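PDB 3KK7: putative cell invasion protein with MAC/Perforin domain from Bacteroides thetaiotaomicron VPI-5482, which is of unknown function but carries a membrane-attack complex/perforin (MACPF) domain, a fold shared with pore-forming proteins, and may act in cell invasion. Local coordinates for residues I384-S387 with E391-Y394; V166-L171 with K331-I336. One frame throughout, in Å; residues are numbered along the deposited sequence.

In the fold
From the N terminus, the chain first reaches V166-L171 on strand 157-173, in the MACPF range. It then runs through helices and the strands 211-218, 220-230 and 288-298. After 159 residues it returns with K331-I336, and interaction 2 closes this long loop. Interaction 1 follows. It closes only a three-residue turn between strands 376-386 and 392-401, in the D2 range. The two contacts are in series, and neither encloses or crosses the other. The centres of interactions 1 and 2 lie about 61 Å apart, on opposite sides of the centre of the chain. Interaction 2 ties parts of the large antiparallel MACPF sheet together. Interaction 1 shapes a hairpin at the surface of D2.

Interaction 1. Residues I384-S387 with E391-Y394; sequences IRKS and EKLY
The hydroxyl OG of S387 has two hydrogen-bond partners. E391 N donates to S387 OG at 3.0 Å, and S389 OG in the turn makes a second hydrogen bond with it. This is the tip of a beta hairpin, strand 376-386 with strand 392-401. OG sits between the backbone N and the carbonyl carbon of S387 (chi1 79°), which brings it over to E391. S387 also gives its own N-H to E391 O, at 2.7 Å and fairly straight (165° at the hydrogen). With an alanine here, E391 N and the S389 hydroxyl would probably both lose this partner, and the turn would be freer to shift. Further along, the ladder has a classic beta bulge, where I384 and R385 both face L393. L393 N donates to R385 O at 2.9 Å, and I384 N donates to L393 O at 3.0 Å. One face carries R385 and L393, and helix 420-424 packs against it. L393 is buried. L393 CB lies against R385 O, while L393 CD1 is 4.0 Å from S387 CB. The R385 chain runs extended past L393 and its guanidinium meets L393 CD1 obliquely. That group is anchored by a salt bridge to D420 and by the carbonyl oxygens of A416 and Q418. The other face carries K386 and K392, which are exposed to solvent. They lie side by side and point the same way. Their aliphatic parts touch, and the two charges probably repel each other mildly. K386 CE rests 4.0 Å from K392 CG, and K386 NZ ends 4.4 Å from K392 NZ.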
ATOM      1  N   ILE A 384       0.142 -32.707  -6.671  1.00 37.49           N
ATOM      2  CA  ILE A 384      -0.490 -33.306  -5.493  1.00 37.41           C
ATOM      3  C   ILE A 384       0.577 -33.952  -4.623  1.00 37.58           C
ATOM      4  O   ILE A 384       0.763 -33.538  -3.481  1.00 38.01           O
ATOM      5  CB  ILE A 384      -1.597 -34.352  -5.842  1.00 37.25           C
ATOM      6  CG1 ILE A 384      -2.722 -33.708  -6.653  1.00 36.78           C
ATOM      7  CG2 ILE A 384      -2.182 -34.957  -4.556  1.00 36.23           C
ATOM      8  CD1 ILE A 384      -3.497 -32.613  -5.899  1.00 35.48           C
ATOM      9  N   ARG A 385       1.279 -34.953  -5.155  1.00 37.47           N
ATOM     10  CA  ARG A 385       2.340 -35.619  -4.397  1.00 37.43           C
ATOM     11  C   ARG A 385       3.281 -36.407  -5.292  1.00 37.11           C
ATOM     12  O   ARG A 385       3.030 -36.545  -6.498  1.00 37.13           O
ATOM     13  CB  ARG A 385       1.733 -36.564  -3.358  1.00 37.69           C
ATOM     14  CG  ARG A 385       0.790 -37.624  -3.941  1.00 38.57           C
ATOM     15  CD  ARG A 385       0.593 -38.779  -2.972  1.00 39.68           C
ATOM     16  NE  ARG A 385      -0.129 -39.887  -3.600  1.00 40.92           N
ATOM     17  CZ  ARG A 385      -1.454 -39.958  -3.721  1.00 41.72           C
ATOM     18  NH1 ARG A 385      -2.246 -38.981  -3.262  1.00 41.43           N
ATOM     19  NH2 ARG A 385      -1.994 -41.022  -4.311  1.00 42.13           N
ATOM     20  N   LYS A 386       4.359 -36.909  -4.682  1.00 36.55           N
ATOM     21  CA  LYS A 386       5.291 -37.845  -5.320  1.00 36.21           C
ATOM     22  C   LYS A 386       4.861 -39.278  -5.051  1.00 34.61           C
ATOM     23  O   LYS A 386       4.525 -39.619  -3.923  1.00 34.08           O
ATOM     24  CB  LYS A 386       6.736 -37.679  -4.797  1.00 36.81           C
ATOM     25  CG  LYS A 386       7.369 -36.357  -5.168  1.00 39.17           C
ATOM     26  CD  LYS A 386       8.885 -36.408  -5.411  1.00 41.66           C
ATOM     27  CE  LYS A 386       9.294 -35.115  -6.176  1.00 43.08           C
ATOM     28  NZ  LYS A 386      10.741 -34.747  -6.038  1.00 44.72           N
ATOM     29  N   SER A 387       4.921 -40.108  -6.089  1.00 33.09           N
ATOM     30  CA  SER A 387       4.654 -41.533  -5.964  1.00 31.99           C
ATOM     31  C   SER A 387       5.760 -42.179  -5.149  1.00 31.08           C
ATOM     32  O   SER A 387       6.779 -41.554  -4.874  1.00 30.15           O
ATOM     33  CB  SER A 387       4.560 -42.205  -7.354  1.00 32.02           C
ATOM     34  OG  SER A 387       5.832 -42.451  -7.939  1.00 30.91           O
ATOM     35  N   GLU A 391       7.824 -40.253  -8.543  1.00 34.83           N
ATOM     36  CA  GLU A 391       7.232 -39.588  -9.700  1.00 35.83           C
ATOM     37  C   GLU A 391       6.236 -38.499  -9.277  1.00 36.27           C
ATOM     38  O   GLU A 391       5.375 -38.723  -8.406  1.00 35.72           O
ATOM     39  CB  GLU A 391       6.571 -40.639 -10.600  1.00 36.20           C
ATOM     40  CG  GLU A 391       5.681 -40.117 -11.726  1.00 37.86           C
ATOM     41  CD  GLU A 391       5.284 -41.216 -12.707  1.00 40.83           C
ATOM     42  OE1 GLU A 391       5.735 -42.380 -12.540  1.00 42.20           O
ATOM     43  OE2 GLU A 391       4.528 -40.914 -13.654  1.00 43.31           O
ATOM     44  N   LYS A 392       6.350 -37.327  -9.903  1.00 36.51           N
ATOM     45  CA  LYS A 392       5.397 -36.266  -9.641  1.00 36.79           C
ATOM     46  C   LYS A 392       4.029 -36.645 -10.212  1.00 36.52           C
ATOM     47  O   LYS A 392       3.919 -37.080 -11.365  1.00 36.31           O
ATOM     48  CB  LYS A 392       5.883 -34.937 -10.188  1.00 36.91           C
ATOM     49  CG  LYS A 392       7.086 -34.389  -9.437  1.00 38.37           C
ATOM     50  CD  LYS A 392       7.230 -32.884  -9.699  1.00 41.11           C
ATOM     51  CE  LYS A 392       8.366 -32.227  -8.900  1.00 42.80           C
ATOM     52  NZ  LYS A 392       9.678 -32.323  -9.615  1.00 43.41           N
ATOM     53  N   LEU A 393       3.007 -36.508  -9.360  1.00 36.38           N
ATOM     54  CA  LEU A 393       1.611 -36.832  -9.689  1.00 35.85           C
ATOM     55  C   LEU A 393       0.729 -35.589  -9.588  1.00 35.73           C
ATOM     56  O   LEU A 393       0.834 -34.809  -8.632  1.00 35.04           O
ATOM     57  CB  LEU A 393       1.063 -37.876  -8.730  1.00 35.62           C
ATOM     58  CG  LEU A 393       1.787 -39.205  -8.649  1.00 34.52           C
ATOM     59  CD1 LEU A 393       1.197 -39.995  -7.475  1.00 33.14           C
ATOM     60  CD2 LEU A 393       1.648 -39.944  -9.972  1.00 33.08           C
ATOM     61  N   TYR A 394      -0.168 -35.449 -10.564  1.00 35.58           N
ATOM     62  CA  TYR A 394      -0.943 -34.242 -10.736  1.00 34.98           C
ATOM     63  C   TYR A 394      -2.435 -34.507 -10.884  1.00 35.11           C
ATOM     64  O   TYR A 394      -2.842 -35.544 -11.394  1.00 35.10           O
ATOM     65  CB  TYR A 394      -0.466 -33.552 -11.997  1.00 34.87           C
ATOM     66  CG  TYR A 394       0.968 -33.097 -11.976  1.00 34.30           C
ATOM     67  CD1 TYR A 394       1.309 -31.835 -11.478  1.00 34.72           C
ATOM     68  CD2 TYR A 394       1.982 -33.904 -12.476  1.00 32.97           C
ATOM     69  CE1 TYR A 394       2.630 -31.395 -11.472  1.00 35.25           C
ATOM     70  CE2 TYR A 394       3.302 -33.473 -12.485  1.00 33.31           C
ATOM     71  CZ  TYR A 394       3.620 -32.216 -11.985  1.00 35.14           C
ATOM     72  OH  TYR A 394       4.922 -31.781 -11.979  1.00 35.97           O
TER

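Interaction 2. Residues V166-L171 with K331-I336; sequences VVNGML and KTHTMI
I336 presses the end of its side chain against the backbone of V166 and the side chain of V167. I336 CD1 lies 3.6 Å from V166 O and 4.0 Å from V167 CG2. I336 CG1 stands between the backbone N and the carbonyl carbon (chi1 62°), and the chain then runs extended (chi2 165°), which carries CD1 to V166 and V167. All three residues are buried, and the touch is apolar apart from the carbonyl oxygen. The other half is no less close, but N168 and H333 are only partly buried. There N168 meets H333 at right angles, with the amide plane turned 83° from the imidazole plane. N168 CB comes to the ring edge, 3.5 Å from H333 ND1, and N168 CG also lies at that edge, in the ring plane. H333 NE2 is hydrogen-bonded to L327 O, which helps to fix the turn of the ring. No hydrogen bond joins the two segments, and the CA atoms of V167 and I336 are 8.1 Å apart. The two segments are not paired: the side chains of I336 and H333 do the reaching, against V166 O and the side chains of V167 and N168. Strands 157-173 and 334-338 belong to the antiparallel sheet of the MACPF domain, and each pairs with strand 211-218. N168 and G169 form a classic beta bulge opposite T218 of that strand. Strand 157-173 also pairs with strand 93-108, where the backbones of V167 and T100, and of N168 and L98, are hydrogen-bonded.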
ATOM      1  N   VAL A 166       6.575  21.925  17.016  1.00 24.41           N
ATOM      2  CA  VAL A 166       5.757  22.306  18.145  1.00 24.58           C
ATOM      3  C   VAL A 166       4.537  21.387  18.087  1.00 24.92           C
ATOM      4  O   VAL A 166       3.761  21.404  17.127  1.00 24.55           O
ATOM      5  CB  VAL A 166       5.403  23.754  18.118  1.00 24.46           C
ATOM      6  CG1 VAL A 166       4.570  24.098  19.371  1.00 23.10           C
ATOM      7  CG2 VAL A 166       6.672  24.548  18.078  1.00 24.58           C
ATOM      8  N   VAL A 167       4.424  20.522  19.084  1.00 25.33           N
ATOM      9  CA  VAL A 167       3.422  19.484  19.049  1.00 25.39           C
ATOM     10  C   VAL A 167       2.287  19.911  19.946  1.00 26.89           C
ATOM     11  O   VAL A 167       2.481  20.322  21.105  1.00 26.47           O
ATOM     12  CB  VAL A 167       4.000  18.109  19.424  1.00 25.34           C
ATOM     13  CG1 VAL A 167       2.909  17.065  19.468  1.00 23.00           C
ATOM     14  CG2 VAL A 167       5.084  17.724  18.420  1.00 21.91           C
ATOM     15  N   ASN A 168       1.094  19.841  19.375  1.00 28.05           N
ATOM     16  CA  ASN A 168      -0.072  20.292  20.085  1.00 29.39           C
ATOM     17  C   ASN A 168      -1.148  19.241  20.247  1.00 29.31           C
ATOM     18  O   ASN A 168      -1.942  19.306  21.178  1.00 29.54           O
ATOM     19  CB  ASN A 168      -0.635  21.496  19.379  1.00 29.90           C
ATOM     20  CG  ASN A 168      -1.414  22.365  20.292  1.00 31.81           C
ATOM     21  OD1 ASN A 168      -0.841  22.994  21.199  1.00 37.55           O
ATOM     22  ND2 ASN A 168      -2.725  22.431  20.070  1.00 33.21           N
ATOM     23  N   GLY A 169      -1.165  18.262  19.359  1.00 29.42           N
ATOM     24  CA  GLY A 169      -2.154  17.221  19.429  1.00 29.43           C
ATOM     25  C   GLY A 169      -1.711  15.896  18.864  1.00 29.68           C
ATOM     26  O   GLY A 169      -0.595  15.727  18.352  1.00 29.19           O
HETATM   27  N   MSE A 170      -2.658  14.975  18.917  1.00 30.14           N
HETATM   28  CA  MSE A 170      -2.416  13.578  18.667  1.00 30.65           C
HETATM   29  C   MSE A 170      -3.767  12.988  18.262  1.00 29.70           C
HETATM   30  O   MSE A 170      -4.760  13.189  18.967  1.00 29.69           O
HETATM   31  CB  MSE A 170      -1.939  13.021  19.990  1.00 31.20           C
HETATM   32  CG  MSE A 170      -1.533  11.630  19.985  1.00 35.28           C
HETATM   33 SE   MSE A 170      -0.666  11.181  21.709  0.75 40.65          SE
HETATM   34  CE  MSE A 170      -0.248   9.323  21.178  1.00 38.31           C
ATOM     35  N   LEU A 171      -3.830  12.314  17.117  1.00 28.51           N
ATOM     36  CA  LEU A 171      -5.087  11.707  16.657  1.00 28.00           C
ATOM     37  C   LEU A 171      -4.873  10.268  16.368  1.00 26.78           C
ATOM     38  O   LEU A 171      -3.886   9.935  15.740  1.00 27.26           O
ATOM     39  CB  LEU A 171      -5.614  12.346  15.380  1.00 27.90           C
ATOM     40  CG  LEU A 171      -6.462  13.591  15.541  1.00 30.25           C
ATOM     41  CD1 LEU A 171      -5.561  14.779  15.905  1.00 33.29           C
ATOM     42  CD2 LEU A 171      -7.188  13.846  14.227  1.00 33.34           C
ATOM     43  N   LYS A 331      -5.443  27.179  15.022  1.00 32.29           N
ATOM     44  CA  LYS A 331      -6.155  27.082  13.748  0.50 32.16           C
ATOM     45  C   LYS A 331      -5.162  26.848  12.596  1.00 31.94           C
ATOM     46  O   LYS A 331      -5.520  26.331  11.531  1.00 31.56           O
ATOM     47  CB  LYS A 331      -6.964  28.367  13.495  0.50 32.39           C
ATOM     48  CG  LYS A 331      -8.052  28.678  14.560  0.50 32.48           C
ATOM     49  CD  LYS A 331      -8.534  30.134  14.515  0.50 31.59           C
ATOM     50  CE  LYS A 331      -9.357  30.474  15.747  0.50 31.21           C
ATOM     51  NZ  LYS A 331      -9.690  31.917  15.803  0.50 30.50           N
ATOM     52  N   THR A 332      -3.908  27.252  12.808  1.00 31.10           N
ATOM     53  CA  THR A 332      -2.894  27.129  11.774  1.00 30.16           C
ATOM     54  C   THR A 332      -2.173  25.774  11.799  1.00 29.60           C
ATOM     55  O   THR A 332      -1.267  25.534  11.000  1.00 29.43           O
ATOM     56  CB  THR A 332      -1.863  28.242  11.897  1.00 30.10           C
ATOM     57  OG1 THR A 332      -1.055  28.027  13.059  1.00 29.40           O
ATOM     58  CG2 THR A 332      -2.557  29.600  11.996  1.00 30.34           C
ATOM     59  N   HIS A 333      -2.591  24.881  12.685  1.00 28.73           N
ATOM     60  CA  HIS A 333      -1.900  23.615  12.851  1.00 28.29           C
ATOM     61  C   HIS A 333      -2.263  22.620  11.743  1.00 27.91           C
ATOM     62  O   HIS A 333      -3.290  22.760  11.079  1.00 28.77           O
ATOM     63  CB  HIS A 333      -2.188  23.068  14.240  1.00 27.91           C
ATOM     64  CG  HIS A 333      -1.578  23.891  15.324  1.00 28.18           C
ATOM     65  ND1 HIS A 333      -1.521  23.473  16.633  1.00 27.56           N
ATOM     66  CD2 HIS A 333      -0.953  25.096  15.283  1.00 27.79           C
ATOM     67  CE1 HIS A 333      -0.914  24.401  17.358  1.00 28.18           C
ATOM     68  NE2 HIS A 333      -0.560  25.397  16.563  1.00 26.15           N
ATOM     69  N   THR A 334      -1.401  21.642  11.511  1.00 26.86           N
ATOM     70  CA  THR A 334      -1.677  20.636  10.497  1.00 26.08           C
ATOM     71  C   THR A 334      -1.002  19.345  10.932  1.00 25.40           C
ATOM     72  O   THR A 334      -0.446  19.291  12.018  1.00 24.37           O
ATOM     73  CB  THR A 334      -1.215  21.095   9.099  1.00 25.82           C
ATOM     74  OG1 THR A 334      -1.729  20.190   8.115  1.00 26.79           O
ATOM     75  CG2 THR A 334       0.313  21.148   9.004  1.00 25.02           C
HETATM   76  N   MSE A 335      -1.076  18.307  10.111  1.00 25.45           N
HETATM   77  CA  MSE A 335      -0.361  17.066  10.409  1.00 25.97           C
HETATM   78  C   MSE A 335       1.149  17.295  10.232  1.00 25.90           C
HETATM   79  O   MSE A 335       1.571  17.720   9.171  1.00 25.66           O
HETATM   80  CB  MSE A 335      -0.819  15.949   9.482  1.00 26.29           C
HETATM   81  CG  MSE A 335      -0.048  14.635   9.655  1.00 26.31           C
HETATM   82 SE   MSE A 335      -0.858  13.265   8.560  0.75 25.44          SE
HETATM   83  CE  MSE A 335       0.522  12.964   7.229  1.00 26.68           C
ATOM     84  N   ILE A 336       1.947  16.985  11.259  1.00 25.82           N
ATOM     85  CA  ILE A 336       3.378  17.254  11.229  1.00 25.33           C
ATOM     86  C   ILE A 336       4.341  16.062  11.421  1.00 25.65           C
ATOM     87  O   ILE A 336       5.541  16.204  11.163  1.00 25.00           O
ATOM     88  CB  ILE A 336       3.730  18.334  12.240  1.00 25.27           C
ATOM     89  CG1 ILE A 336       3.391  17.885  13.656  1.00 25.74           C
ATOM     90  CG2 ILE A 336       3.018  19.607  11.883  1.00 24.09           C
ATOM     91  CD1 ILE A 336       4.040  18.737  14.740  1.00 24.14           C
TER